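PDB 6IEV: designed protein, which is a designed thioredoxin-family protein whose partially buried hydrophobic side chains appear to matter for its stability at high temperature. Local coordinates for the interface of chains A and B. Residues are numbered along the deposited sequence; one frame, centred on the assembly and turned at random. Chains: chain A/B, Designed protein.

Contact 1: the interface of chains A and B. Residues chain A 66, 116; chain B 24-26.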
ATOM      1  N   VAL A  66      -6.045  -0.587  13.759  1.00 55.98           N
ATOM      2  CA  VAL A  66      -6.668  -1.779  13.199  1.00 62.62           C
ATOM      3  C   VAL A  66      -6.056  -3.061  13.751  1.00 64.03           C
ATOM      4  O   VAL A  66      -6.497  -4.155  13.373  1.00 62.86           O
ATOM      5  CB  VAL A  66      -6.600  -1.770  11.657  1.00 63.21           C
ATOM      6  CG1 VAL A  66      -7.114  -0.430  11.122  1.00 64.46           C
ATOM      7  CG2 VAL A  66      -5.197  -2.062  11.180  1.00 61.48           C
ATOM      8  N   ARG A 116       1.599  -3.125   6.301  1.00 34.42           N
ATOM      9  CA  ARG A 116       0.270  -3.651   6.631  1.00 32.79           C
ATOM     10  C   ARG A 116       0.103  -5.076   6.128  1.00 33.65           C
ATOM     11  O   ARG A 116      -0.357  -5.959   6.859  1.00 37.80           O
ATOM     12  CB  ARG A 116      -0.821  -2.761   6.042  1.00 43.96           C
ATOM     13  CG  ARG A 116      -2.226  -3.361   6.135  1.00 49.91           C
ATOM     14  CD  ARG A 116      -2.785  -3.304   7.555  1.00 56.15           C
ATOM     15  NE  ARG A 116      -4.020  -4.073   7.639  1.00 64.36           N
ATOM     16  CZ  ARG A 116      -5.224  -3.612   7.310  1.00 61.24           C
ATOM     17  NH1 ARG A 116      -5.379  -2.359   6.884  1.00 53.02           N
ATOM     18  NH2 ARG A 116      -6.276  -4.414   7.415  1.00 56.69           N
TER
ATOM     19  N   VAL B  24     -10.246  -4.363   6.650  1.00 45.03           N
ATOM     20  CA  VAL B  24     -10.392  -3.238   7.574  1.00 42.69           C
ATOM     21  C   VAL B  24      -9.499  -2.085   7.138  1.00 44.45           C
ATOM     22  O   VAL B  24      -8.284  -2.251   6.959  1.00 43.48           O
ATOM     23  CB  VAL B  24     -10.064  -3.664   9.013  1.00 42.24           C
ATOM     24  CG1 VAL B  24     -10.077  -2.449   9.937  1.00 40.72           C
ATOM     25  CG2 VAL B  24     -11.050  -4.714   9.515  1.00 48.48           C
ATOM     26  N   ILE B  25     -10.089  -0.903   6.986  1.00 41.75           N
ATOM     27  CA  ILE B  25      -9.368   0.260   6.471  1.00 37.74           C
ATOM     28  C   ILE B  25      -8.721   0.999   7.634  1.00 39.19           C
ATOM     29  O   ILE B  25      -9.380   1.302   8.645  1.00 42.12           O
ATOM     30  CB  ILE B  25     -10.313   1.181   5.685  1.00 34.13           C
ATOM     31  CG1 ILE B  25     -10.657   0.539   4.346  1.00 31.35           C
ATOM     32  CG2 ILE B  25      -9.675   2.549   5.473  1.00 36.56           C
ATOM     33  CD1 ILE B  25      -9.445   0.363   3.438  1.00 34.37           C
ATOM     34  N   MET B  26      -7.435   1.323   7.481  1.00 36.12           N
ATOM     35  CA  MET B  26      -6.704   2.026   8.527  1.00 36.98           C
ATOM     36  C   MET B  26      -6.684   3.539   8.353  1.00 33.41           C
ATOM     37  O   MET B  26      -6.266   4.242   9.277  1.00 34.80           O
ATOM     38  CB  MET B  26      -5.269   1.509   8.617  1.00 39.25           C
ATOM     39  CG  MET B  26      -4.409   1.800   7.390  1.00 38.52           C
ATOM     40  SD  MET B  26      -2.783   1.004   7.515  1.00 50.02           S
ATOM     41  CE  MET B  26      -2.080   1.355   5.886  1.00 43.17           C
TER

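Contact 2: the interface of chains A and B. Residues chain A 116, 120; chain B 23-24, 26, 30.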
ATOM      1  N   ARG A 116       1.599  -3.125   6.301  1.00 34.42           N
ATOM      2  CA  ARG A 116       0.270  -3.651   6.631  1.00 32.79           C
ATOM      3  C   ARG A 116       0.103  -5.076   6.128  1.00 33.65           C
ATOM      4  O   ARG A 116      -0.357  -5.959   6.859  1.00 37.80           O
ATOM      5  CB  ARG A 116      -0.821  -2.761   6.042  1.00 43.96           C
ATOM      6  CG  ARG A 116      -2.226  -3.361   6.135  1.00 49.91           C
ATOM      7  CD  ARG A 116      -2.785  -3.304   7.555  1.00 56.15           C
ATOM      8  NE  ARG A 116      -4.020  -4.073   7.639  1.00 64.36           N
ATOM      9  CZ  ARG A 116      -5.224  -3.612   7.310  1.00 61.24           C
ATOM     10  NH1 ARG A 116      -5.379  -2.359   6.884  1.00 53.02           N
ATOM     11  NH2 ARG A 116      -6.276  -4.414   7.415  1.00 56.69           N
ATOM     12  N   ASP A 120      -0.664  -8.424   8.360  1.00 50.47           N
ATOM     13  CA  ASP A 120      -1.841  -9.268   8.157  1.00 50.07           C
ATOM     14  C   ASP A 120      -1.448 -10.725   7.911  1.00 50.78           C
ATOM     15  O   ASP A 120      -2.095 -11.644   8.423  1.00 56.12           O
ATOM     16  CB  ASP A 120      -2.669  -8.732   6.988  1.00 53.22           C
ATOM     17  CG  ASP A 120      -3.640  -7.644   7.407  1.00 63.24           C
ATOM     18  OD1 ASP A 120      -4.209  -7.759   8.516  1.00 74.09           O
ATOM     19  OD2 ASP A 120      -3.837  -6.678   6.637  1.00 60.57           O
TER
ATOM     20  N   HIS B  23     -11.953  -6.218   4.294  1.00 38.25           N
ATOM     21  CA  HIS B  23     -10.648  -5.672   4.641  1.00 39.25           C
ATOM     22  C   HIS B  23     -10.834  -4.393   5.453  1.00 40.31           C
ATOM     23  O   HIS B  23     -11.478  -3.444   4.993  1.00 41.10           O
ATOM     24  CB  HIS B  23      -9.843  -5.412   3.359  1.00 43.02           C
ATOM     25  CG  HIS B  23      -8.530  -4.718   3.581  1.00 48.75           C
ATOM     26  ND1 HIS B  23      -7.426  -5.352   4.112  1.00 53.13           N
ATOM     27  CD2 HIS B  23      -8.150  -3.438   3.345  1.00 50.70           C
ATOM     28  CE1 HIS B  23      -6.422  -4.494   4.188  1.00 54.28           C
ATOM     29  NE2 HIS B  23      -6.836  -3.326   3.731  1.00 51.13           N
ATOM     30  N   VAL B  24     -10.246  -4.363   6.650  1.00 45.03           N
ATOM     31  CA  VAL B  24     -10.392  -3.238   7.574  1.00 42.69           C
ATOM     32  C   VAL B  24      -9.499  -2.085   7.138  1.00 44.45           C
ATOM     33  O   VAL B  24      -8.284  -2.251   6.959  1.00 43.48           O
ATOM     34  CB  VAL B  24     -10.064  -3.664   9.013  1.00 42.24           C
ATOM     35  CG1 VAL B  24     -10.077  -2.449   9.937  1.00 40.72           C
ATOM     36  CG2 VAL B  24     -11.050  -4.714   9.515  1.00 48.48           C
ATOM     37  N   MET B  26      -7.435   1.323   7.481  1.00 36.12           N
ATOM     38  CA  MET B  26      -6.704   2.026   8.527  1.00 36.98           C
ATOM     39  C   MET B  26      -6.684   3.539   8.353  1.00 33.41           C
ATOM     40  O   MET B  26      -6.266   4.242   9.277  1.00 34.80           O
ATOM     41  CB  MET B  26      -5.269   1.509   8.617  1.00 39.25           C
ATOM     42  CG  MET B  26      -4.409   1.800   7.390  1.00 38.52           C
ATOM     43  SD  MET B  26      -2.783   1.004   7.515  1.00 50.02           S
ATOM     44  CE  MET B  26      -2.080   1.355   5.886  1.00 43.17           C
ATOM     45  N   GLU B  30      -5.310   4.833   2.753  1.00 31.59           N
ATOM     46  CA  GLU B  30      -5.459   3.464   2.280  1.00 35.87           C
ATOM     47  C   GLU B  30      -6.758   3.314   1.497  1.00 32.39           C
ATOM     48  O   GLU B  30      -6.789   2.649   0.459  1.00 39.03           O
ATOM     49  CB  GLU B  30      -5.429   2.476   3.455  1.00 35.09           C
ATOM     50  CG  GLU B  30      -5.584   1.025   2.969  1.00 44.99           C
ATOM     51  CD  GLU B  30      -5.639  -0.000   4.098  1.00 54.46           C
ATOM     52  OE1 GLU B  30      -5.280  -1.178   3.853  1.00 54.87           O
ATOM     53  OE2 GLU B  30      -6.064   0.364   5.218  1.00 58.06           O
TER

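Contact 3: the interface of chains A and B. Residues chain A 63, 66, 112, 116; chain B 26, 30.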
ATOM      1  N   LEU A  63      -2.134   2.805  11.654  1.00 42.75           N
ATOM      2  CA  LEU A  63      -2.092   1.358  11.440  1.00 46.12           C
ATOM      3  C   LEU A  63      -2.294   0.584  12.735  1.00 55.84           C
ATOM      4  O   LEU A  63      -2.825  -0.534  12.714  1.00 61.29           O
ATOM      5  CB  LEU A  63      -0.767   0.947  10.795  1.00 49.11           C
ATOM      6  CG  LEU A  63      -0.456  -0.558  10.659  1.00 53.54           C
ATOM      7  CD1 LEU A  63       0.213  -0.849   9.339  1.00 57.67           C
ATOM      8  CD2 LEU A  63       0.437  -1.047  11.788  1.00 49.28           C
ATOM      9  N   VAL A  66      -6.045  -0.587  13.759  1.00 55.98           N
ATOM     10  CA  VAL A  66      -6.668  -1.779  13.199  1.00 62.62           C
ATOM     11  C   VAL A  66      -6.056  -3.061  13.751  1.00 64.03           C
ATOM     12  O   VAL A  66      -6.497  -4.155  13.373  1.00 62.86           O
ATOM     13  CB  VAL A  66      -6.600  -1.770  11.657  1.00 63.21           C
ATOM     14  CG1 VAL A  66      -7.114  -0.430  11.122  1.00 64.46           C
ATOM     15  CG2 VAL A  66      -5.197  -2.062  11.180  1.00 61.48           C
ATOM     16  N   ILE A 112       4.197   1.998   3.832  1.00 40.54           N
ATOM     17  CA  ILE A 112       3.302   1.588   4.910  1.00 38.21           C
ATOM     18  C   ILE A 112       2.394   0.472   4.428  1.00 37.19           C
ATOM     19  O   ILE A 112       1.963  -0.384   5.222  1.00 33.13           O
ATOM     20  CB  ILE A 112       2.498   2.776   5.487  1.00 42.29           C
ATOM     21  CG1 ILE A 112       1.971   2.394   6.861  1.00 45.49           C
ATOM     22  CG2 ILE A 112       1.302   3.123   4.634  1.00 48.43           C
ATOM     23  CD1 ILE A 112       2.983   2.600   7.973  1.00 51.33           C
ATOM     24  N   ARG A 116       1.599  -3.125   6.301  1.00 34.42           N
ATOM     25  CA  ARG A 116       0.270  -3.651   6.631  1.00 32.79           C
ATOM     26  C   ARG A 116       0.103  -5.076   6.128  1.00 33.65           C
ATOM     27  O   ARG A 116      -0.357  -5.959   6.859  1.00 37.80           O
ATOM     28  CB  ARG A 116      -0.821  -2.761   6.042  1.00 43.96           C
ATOM     29  CG  ARG A 116      -2.226  -3.361   6.135  1.00 49.91           C
ATOM     30  CD  ARG A 116      -2.785  -3.304   7.555  1.00 56.15           C
ATOM     31  NE  ARG A 116      -4.020  -4.073   7.639  1.00 64.36           N
ATOM     32  CZ  ARG A 116      -5.224  -3.612   7.310  1.00 61.24           C
ATOM     33  NH1 ARG A 116      -5.379  -2.359   6.884  1.00 53.02           N
ATOM     34  NH2 ARG A 116      -6.276  -4.414   7.415  1.00 56.69           N
TER
ATOM     35  N   MET B  26      -7.435   1.323   7.481  1.00 36.12           N
ATOM     36  CA  MET B  26      -6.704   2.026   8.527  1.00 36.98           C
ATOM     37  C   MET B  26      -6.684   3.539   8.353  1.00 33.41           C
ATOM     38  O   MET B  26      -6.266   4.242   9.277  1.00 34.80           O
ATOM     39  CB  MET B  26      -5.269   1.509   8.617  1.00 39.25           C
ATOM     40  CG  MET B  26      -4.409   1.800   7.390  1.00 38.52           C
ATOM     41  SD  MET B  26      -2.783   1.004   7.515  1.00 50.02           S
ATOM     42  CE  MET B  26      -2.080   1.355   5.886  1.00 43.17           C
ATOM     43  N   GLU B  30      -5.310   4.833   2.753  1.00 31.59           N
ATOM     44  CA  GLU B  30      -5.459   3.464   2.280  1.00 35.87           C
ATOM     45  C   GLU B  30      -6.758   3.314   1.497  1.00 32.39           C
ATOM     46  O   GLU B  30      -6.789   2.649   0.459  1.00 39.03           O
ATOM     47  CB  GLU B  30      -5.429   2.476   3.455  1.00 35.09           C
ATOM     48  CG  GLU B  30      -5.584   1.025   2.969  1.00 44.99           C
ATOM     49  CD  GLU B  30      -5.639  -0.000   4.098  1.00 54.46           C
ATOM     50  OE1 GLU B  30      -5.280  -1.178   3.853  1.00 54.87           O
ATOM     51  OE2 GLU B  30      -6.064   0.364   5.218  1.00 58.06           O
TER

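Contact 1: the interface of chains A and B
Helix 112-123 of chain A, through A:Arg116, and the loop directly after helix 51-65, through A:Val66, meet the short strand 23-24 of chain B and the loop that follows it at B:Ile25 and B:Met26. The polar part is an end-on grip of the guanidinium on one backbone carbonyl oxygen. A:Arg116 NH1 donates to B:Val24 O at 2.9 Å, approaching almost in line with the carbonyl bond (171° at the oxygen). A:Arg116 NH2 donates to the same oxygen at 3.0 Å, in the carbonyl plane and on a lone pair. Because the oxygen lies only 10° out of the guanidinium plane, both N-H groups converge on it at the edge of the flat group, and this fork limits its rotation. A:Val66 covers one face of the guanidinium with CG2, 4.1 Å above its centre. The other methyl, A:Val66 CG1, anti to its own carbonyl carbon (chi1 -50°), is thereby turned to chain B, packing 3.6 Å from B:Met26 CA and 3.8 Å from B:Val24 CG1. The patch combines a side-chain-to-backbone anchor with a small apolar seal, joining two copies in the deposited assembly, a pairing that may or may not be the biological one.

Contact 2: the interface of chains A and B
A:Arg116 and B:His23 meet tip to tip, and the arginine can be followed outward to see what holds it. From CB the chain leaves with CG anti to the backbone N, turns about CB-CG (chi2 74°) and then runs extended through CD to NE, which carries the tip out toward chain B. On the way A:Arg116 NE donates to A:Asp120 OD2, one turn further along the same helix, at 2.8 Å. This salt bridge is bent, its acceptor well out of the guanidinium plane, yet it ties the base of the group to its own chain. Beyond it, A:Arg116 CZ lies 3.5 Å from B:His23 CE1, and A:Arg116 NH2 lies 3.2 Å from the same carbon. The planes of guanidinium and imidazole are 9° apart, with CE1 over one face but displaced toward the rim, so the two overlap only in part. NH1 and NH2 both hold the B:Val24 carbonyl oxygen at the guanidinium edge; A:Arg116 NH1 in addition forms a 3.3 Å salt bridge to B:Glu30 OE1, whose carboxylate stands nearly perpendicular to the guanidinium. That glutamate is itself placed by its own chain: B:His23 NE2 donates to B:Glu30 OE1 at 2.7 Å, in the ring plane and nearly straight (170°), while B:Met26 N donates to B:Glu30 OE2 at 2.8 Å. The site sits where helix 112-123 of chain A faces strand 23-24 and the first turn of helix 28-35 of chain B.

Contact 3: the interface of chains A and B
B:Met26, in the loop just ahead of helix 28-35, has backbone torsions near the right-handed helical region (phi -94°, psi -18°) and projects its side chain onto the surface of chain A formed by helices 51-65 and 112-123. CG lies between the backbone N and the carbonyl carbon (chi1 66°), and the chain then runs extended through SD to CE, so that the thioether penetrates well past the A:Val66 methyl that covers its base. It hides 77 Å² of its surface here, more than any other residue of the patch. At the sulfur, A:Leu63 approaches at a slant from helix 51-65: its CB is 3.8 Å from B:Met26 SD, and one branch methyl, CD1, is 4.0 Å from the same atom. The aliphatic stem of A:Arg116 runs alongside in the opposite sense, with CD 4.3 Å from B:Met26 SD, while its head reaches on to B:Glu30 in the salt bridge at the border. The methionine is therefore flanked by a leucine of one helix and the methylenes of an arginine of the other. No hydrogen bond crosses here; besides the border salt bridge the contact is van der Waals packing. A:Ile112, in the first turn of helix 112-123, slides past the tip antiparallel to it, and its branch methyl CG2 comes nearest, 4.0 Å from the terminal methyl CE of B:Met26.

The three contacts are overlapping parts of one interface. By the centres of their C-alpha atoms, contacts 1 and 2 are about 3 Å apart, contacts 1 and 3 about 4 Å, and contacts 2 and 3 about 5 Å. Polar and apolar contributions share A:Arg116 and B:Met26, present in all three, and may therefore depend on each other. B:Val24 connects contacts 1 and 2, A:Val66 contacts 1 and 3, B:Glu30 contacts 2 and 3. Chain A gives helices 51-65 and 112-123 with A:Val66, chain B its 23-30 segment: different surfaces meet, in line with an inexact two-fold. Within the three-copy deposited assembly, this pairing may not persist in solution.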